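Manganese lipoxygenase (Gaeumannomyces graminis, PDB 5FX8) oxygenates linoleic and alpha-linolenic acids to 11S- and 13R-hydroperoxy fatty acids at a catalytic manganese centre. Local coordinates at residues H394-L404 / Q598-P609. Residues are numbered along the deposited sequence; the frame is centred on the assembly and turned at random.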
loop_
_atom_site.group_PDB
_atom_site.type_symbol
_atom_site.label_atom_id
_atom_site.label_comp_id
_atom_site.label_asym_id
_atom_site.label_seq_id
_atom_site.Cartn_x
_atom_site.Cartn_y
_atom_site.Cartn_z
ATOM N N HIS A 394 5.542 -22.005 -15.188
ATOM C CA HIS A 394 4.853 -20.737 -14.969
ATOM C C HIS A 394 5.275 -20.168 -13.629
ATOM O O HIS A 394 5.088 -20.813 -12.596
ATOM C CB HIS A 394 3.344 -20.916 -14.993
ATOM C CG HIS A 394 2.814 -21.353 -16.313
ATOM N ND1 HIS A 394 2.733 -20.504 -17.396
ATOM C CD2 HIS A 394 2.344 -22.550 -16.733
ATOM C CE1 HIS A 394 2.235 -21.161 -18.427
ATOM N NE2 HIS A 394 1.996 -22.404 -18.051
ATOM N N PHE A 395 5.837 -18.969 -13.654
ATOM C CA PHE A 395 6.279 -18.263 -12.453
ATOM C C PHE A 395 5.847 -16.816 -12.638
ATOM O O PHE A 395 6.640 -15.954 -13.032
ATOM C CB PHE A 395 7.788 -18.414 -12.265
ATOM C CG PHE A 395 8.291 -18.040 -10.900
ATOM C CD1 PHE A 395 7.496 -17.362 -9.998
ATOM C CD2 PHE A 395 9.583 -18.345 -10.539
ATOM C CE1 PHE A 395 7.971 -17.014 -8.793
ATOM C CE2 PHE A 395 10.062 -18.002 -9.315
ATOM C CZ PHE A 395 9.268 -17.337 -8.443
ATOM N N PRO A 396 4.568 -16.520 -12.399
ATOM C CA PRO A 396 4.052 -15.193 -12.759
ATOM C C PRO A 396 4.735 -14.058 -12.030
ATOM O O PRO A 396 4.960 -13.001 -12.627
ATOM C CB PRO A 396 2.568 -15.302 -12.402
ATOM C CG PRO A 396 2.282 -16.684 -12.505
ATOM C CD PRO A 396 3.477 -17.429 -12.038
ATOM N N PHE A 397 5.107 -14.251 -10.770
ATOM C CA PHE A 397 5.856 -13.207 -10.094
ATOM C C PHE A 397 7.175 -12.935 -10.794
ATOM O O PHE A 397 7.540 -11.787 -10.993
ATOM C CB PHE A 397 6.090 -13.578 -8.641
ATOM C CG PHE A 397 7.162 -12.796 -7.999
ATOM C CD1 PHE A 397 6.909 -11.544 -7.485
ATOM C CD2 PHE A 397 8.429 -13.301 -7.907
ATOM C CE1 PHE A 397 7.889 -10.840 -6.896
ATOM C CE2 PHE A 397 9.409 -12.584 -7.322
ATOM C CZ PHE A 397 9.138 -11.357 -6.816
ATOM N N TYR A 398 7.903 -13.977 -11.168
ATOM C CA TYR A 398 9.176 -13.789 -11.838
ATOM C C TYR A 398 8.998 -13.081 -13.176
ATOM O O TYR A 398 9.821 -12.252 -13.554
ATOM C CB TYR A 398 9.847 -15.145 -12.008
ATOM C CG TYR A 398 11.203 -15.132 -12.618
ATOM C CD1 TYR A 398 12.053 -14.060 -12.442
ATOM C CD2 TYR A 398 11.636 -16.196 -13.379
ATOM C CE1 TYR A 398 13.272 -14.055 -12.986
ATOM C CE2 TYR A 398 12.856 -16.194 -13.933
ATOM C CZ TYR A 398 13.673 -15.125 -13.737
ATOM O OH TYR A 398 14.912 -15.104 -14.300
ATOM N N GLU A 399 7.930 -13.373 -13.907
ATOM C CA GLU A 399 7.796 -12.779 -15.230
ATOM C C GLU A 399 7.410 -11.311 -15.132
ATOM O O GLU A 399 8.023 -10.447 -15.772
ATOM C CB GLU A 399 6.774 -13.574 -16.049
ATOM C CG GLU A 399 7.167 -15.036 -16.309
ATOM C CD GLU A 399 5.986 -16.034 -16.283
ATOM O OE1 GLU A 399 4.804 -15.628 -16.388
ATOM O OE2 GLU A 399 6.248 -17.255 -16.177
ATOM N N ASP A 400 6.401 -11.011 -14.316
ATOM C CA ASP A 400 6.054 -9.617 -14.061
ATOM C C ASP A 400 7.219 -8.845 -13.454
ATOM O O ASP A 400 7.496 -7.714 -13.866
ATOM C CB ASP A 400 4.817 -9.556 -13.172
ATOM C CG ASP A 400 3.562 -9.806 -13.952
ATOM O OD1 ASP A 400 3.701 -9.853 -15.178
ATOM O OD2 ASP A 400 2.450 -9.942 -13.397
ATOM N N ALA A 401 7.922 -9.450 -12.499
ATOM C CA ALA A 401 9.089 -8.830 -11.882
ATOM C C ALA A 401 10.190 -8.573 -12.901
ATOM O O ALA A 401 10.838 -7.524 -12.883
ATOM C CB ALA A 401 9.627 -9.705 -10.745
ATOM N N HIS A 402 10.437 -9.531 -13.773
ATOM C CA HIS A 402 11.462 -9.364 -14.776
ATOM C C HIS A 402 11.137 -8.201 -15.698
ATOM O O HIS A 402 12.015 -7.395 -16.014
ATOM C CB HIS A 402 11.625 -10.655 -15.555
ATOM C CG HIS A 402 12.499 -10.507 -16.751
ATOM N ND1 HIS A 402 13.875 -10.537 -16.670
ATOM C CD2 HIS A 402 12.195 -10.287 -18.051
ATOM C CE1 HIS A 402 14.380 -10.352 -17.875
ATOM N NE2 HIS A 402 13.384 -10.193 -18.728
ATOM N N ARG A 403 9.876 -8.065 -16.109
ATOM C CA ARG A 403 9.536 -6.920 -16.948
ATOM C C ARG A 403 9.754 -5.607 -16.205
ATOM O O ARG A 403 10.479 -4.720 -16.681
ATOM C CB ARG A 403 8.104 -7.020 -17.458
ATOM C CG ARG A 403 7.872 -8.202 -18.302
ATOM C CD ARG A 403 6.428 -8.276 -18.750
ATOM N NE ARG A 403 6.073 -9.617 -19.225
ATOM C CZ ARG A 403 6.216 -10.052 -20.476
ATOM N NH1 ARG A 403 6.711 -9.270 -21.412
ATOM N NH2 ARG A 403 5.857 -11.280 -20.788
ATOM N N LEU A 404 9.137 -5.464 -15.028
ATOM C CA LEU A 404 9.206 -4.185 -14.328
ATOM C C LEU A 404 10.645 -3.823 -13.973
ATOM O O LEU A 404 11.086 -2.689 -14.193
ATOM C CB LEU A 404 8.332 -4.220 -13.085
ATOM C CG LEU A 404 8.351 -2.943 -12.239
ATOM C CD1 LEU A 404 7.821 -1.695 -12.988
ATOM C CD2 LEU A 404 7.600 -3.184 -10.942
ATOM N N GLN A 598 -1.951 -16.580 -16.709
ATOM C CA GLN A 598 -0.565 -16.947 -16.408
ATOM C C GLN A 598 -0.487 -18.334 -15.802
ATOM O O GLN A 598 0.322 -18.593 -14.919
ATOM C CB GLN A 598 0.105 -15.958 -15.462
ATOM C CG GLN A 598 -0.100 -14.533 -15.802
ATOM C CD GLN A 598 0.434 -13.635 -14.729
ATOM O OE1 GLN A 598 1.539 -13.115 -14.839
ATOM N NE2 GLN A 598 -0.345 -13.450 -13.671
ATOM N N GLY A 599 -1.365 -19.222 -16.236
ATOM C CA GLY A 599 -1.324 -20.589 -15.762
ATOM C C GLY A 599 -1.974 -20.803 -14.425
ATOM O O GLY A 599 -1.642 -21.764 -13.745
ATOM N N MET A 600 -2.900 -19.935 -14.041
ATOM C CA MET A 600 -3.473 -19.870 -12.714
ATOM C C MET A 600 -4.968 -19.654 -12.799
ATOM O O MET A 600 -5.440 -18.950 -13.688
ATOM C CB MET A 600 -2.908 -18.704 -11.905
ATOM C CG MET A 600 -1.515 -18.797 -11.483
ATOM S SD MET A 600 -1.074 -17.398 -10.432
ATOM C CE MET A 600 0.497 -18.004 -10.018
ATOM N N PRO A 601 -5.709 -20.146 -11.834
ATOM C CA PRO A 601 -7.157 -19.946 -11.843
ATOM C C PRO A 601 -7.612 -18.613 -11.279
ATOM O O PRO A 601 -8.787 -18.468 -10.931
ATOM C CB PRO A 601 -7.667 -21.104 -10.978
ATOM C CG PRO A 601 -6.561 -22.062 -10.931
ATOM C CD PRO A 601 -5.328 -21.262 -10.964
ATOM N N PHE A 602 -6.703 -17.647 -11.167
ATOM C CA PHE A 602 -7.065 -16.292 -10.779
ATOM C C PHE A 602 -6.174 -15.302 -11.506
ATOM O O PHE A 602 -5.080 -15.631 -11.958
ATOM C CB PHE A 602 -6.991 -16.064 -9.256
ATOM C CG PHE A 602 -5.606 -16.118 -8.677
ATOM C CD1 PHE A 602 -5.000 -17.340 -8.385
ATOM C CD2 PHE A 602 -4.935 -14.956 -8.371
ATOM C CE1 PHE A 602 -3.742 -17.396 -7.835
ATOM C CE2 PHE A 602 -3.693 -15.007 -7.822
ATOM C CZ PHE A 602 -3.083 -16.240 -7.549
ATOM N N VAL A 603 -6.672 -14.078 -11.611
ATOM C CA VAL A 603 -5.956 -12.988 -12.251
ATOM C C VAL A 603 -5.173 -12.232 -11.197
ATOM O O VAL A 603 -5.749 -11.722 -10.236
ATOM C CB VAL A 603 -6.916 -12.047 -12.979
ATOM C CG1 VAL A 603 -6.154 -10.926 -13.531
ATOM C CG2 VAL A 603 -7.631 -12.781 -14.065
ATOM N N TRP A 604 -3.866 -12.139 -11.388
ATOM C CA TRP A 604 -2.952 -11.550 -10.428
ATOM C C TRP A 604 -2.346 -10.301 -11.055
ATOM O O TRP A 604 -1.884 -10.345 -12.200
ATOM C CB TRP A 604 -1.886 -12.574 -10.043
ATOM C CG TRP A 604 -0.900 -12.103 -9.050
ATOM C CD1 TRP A 604 -1.101 -11.946 -7.714
ATOM C CD2 TRP A 604 0.451 -11.731 -9.302
ATOM N NE1 TRP A 604 0.035 -11.489 -7.123
ATOM C CE2 TRP A 604 1.005 -11.343 -8.076
ATOM C CE3 TRP A 604 1.243 -11.676 -10.446
ATOM C CZ2 TRP A 604 2.324 -10.909 -7.958
ATOM C CZ3 TRP A 604 2.556 -11.241 -10.335
ATOM C CH2 TRP A 604 3.083 -10.870 -9.102
ATOM N N THR A 605 -2.396 -9.176 -10.323
ATOM C CA THR A 605 -2.031 -7.882 -10.876
ATOM C C THR A 605 -1.240 -7.040 -9.898
ATOM O O THR A 605 -1.272 -5.815 -9.976
ATOM C CB THR A 605 -3.259 -7.078 -11.272
ATOM O OG1 THR A 605 -4.057 -6.850 -10.112
ATOM C CG2 THR A 605 -4.074 -7.794 -12.310
ATOM N N ALA A 606 -0.547 -7.675 -8.958
ATOM C CA ALA A 606 0.018 -6.971 -7.820
ATOM C C ALA A 606 1.191 -6.107 -8.203
ATOM O O ALA A 606 1.635 -5.285 -7.395
ATOM C CB ALA A 606 0.488 -7.952 -6.777
ATOM N N LEU A 607 1.736 -6.308 -9.391
ATOM C CA LEU A 607 2.905 -5.585 -9.820
ATOM C C LEU A 607 2.581 -4.574 -10.888
ATOM O O LEU A 607 3.496 -4.073 -11.539
ATOM C CB LEU A 607 3.955 -6.566 -10.311
ATOM C CG LEU A 607 4.836 -7.115 -9.218
ATOM C CD1 LEU A 607 5.657 -8.166 -9.832
ATOM C CD2 LEU A 607 5.679 -5.978 -8.682
ATOM N N ASN A 608 1.300 -4.281 -11.098
ATOM C CA ASN A 608 0.832 -3.250 -12.013
ATOM C C ASN A 608 1.420 -1.908 -11.610
ATOM O O ASN A 608 1.076 -1.385 -10.546
ATOM C CB ASN A 608 -0.696 -3.182 -12.013
ATOM C CG ASN A 608 -1.256 -2.276 -13.112
ATOM O OD1 ASN A 608 -0.581 -1.385 -13.614
ATOM N ND2 ASN A 608 -2.490 -2.523 -13.494
ATOM N N PRO A 609 2.293 -1.313 -12.435
ATOM C CA PRO A 609 2.889 -0.026 -12.068
ATOM C C PRO A 609 1.927 1.131 -12.149
ATOM O O PRO A 609 2.243 2.198 -11.650
ATOM C CB PRO A 609 4.031 0.127 -13.070
ATOM C CG PRO A 609 3.646 -0.667 -14.198
ATOM C CD PRO A 609 2.794 -1.780 -13.734
HETATM O O HOH W 1 3.286 -13.535 -16.883
HETATM O O HOH W 2 1.333 -8.494 -11.234
#
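Pro396 points its ring carbon CG at the methyl CE of Met600, while the Gln598 amide turns its face to the same ring, OE1 3.4 Å from Pro396 CB. This first turn of helix 396-420 illustrates how an irregular chain can follow a helix by side chains and water, for no direct hydrogen bond joins the two segments. Just before the helix, the His394 imidazole has Gly599 CA over the centre of one face, a CH-pi contact 7° off the ring normal. The Asp400 carboxylate and the Trp604 indole run past one another in opposite directions, planes 10° apart, with Asp400 OD2 3.3 Å from Trp604 CZ3. A salt bridge to Arg589 holds OD2, which also receives a water (2.8 Å) that in turn accepts the N-H of Leu607 (2.9 Å); the arginine probably stabilises the buried negative charge. In this helix-rich lipoxygenase fold, 598-609 belongs to the irregular C-terminal stretch leading to Val618, a manganese ligand, and the Leu607 side chain lies about 9 Å from that of the ligand His478. A second water donates to both Glu399 OE1 and Gln598 OE1, while Glu399 OE2 accepts the N-H of the N-cap residue Phe395 from above the carboxylate plane. With CG anti to its carbonyl carbon (chi1 -86°), Leu607 lays CD1 against Asp400 CB at 3.7 Å and CD2 against Leu404 CD2; Leu404 CD1 reaches Pro609 CB.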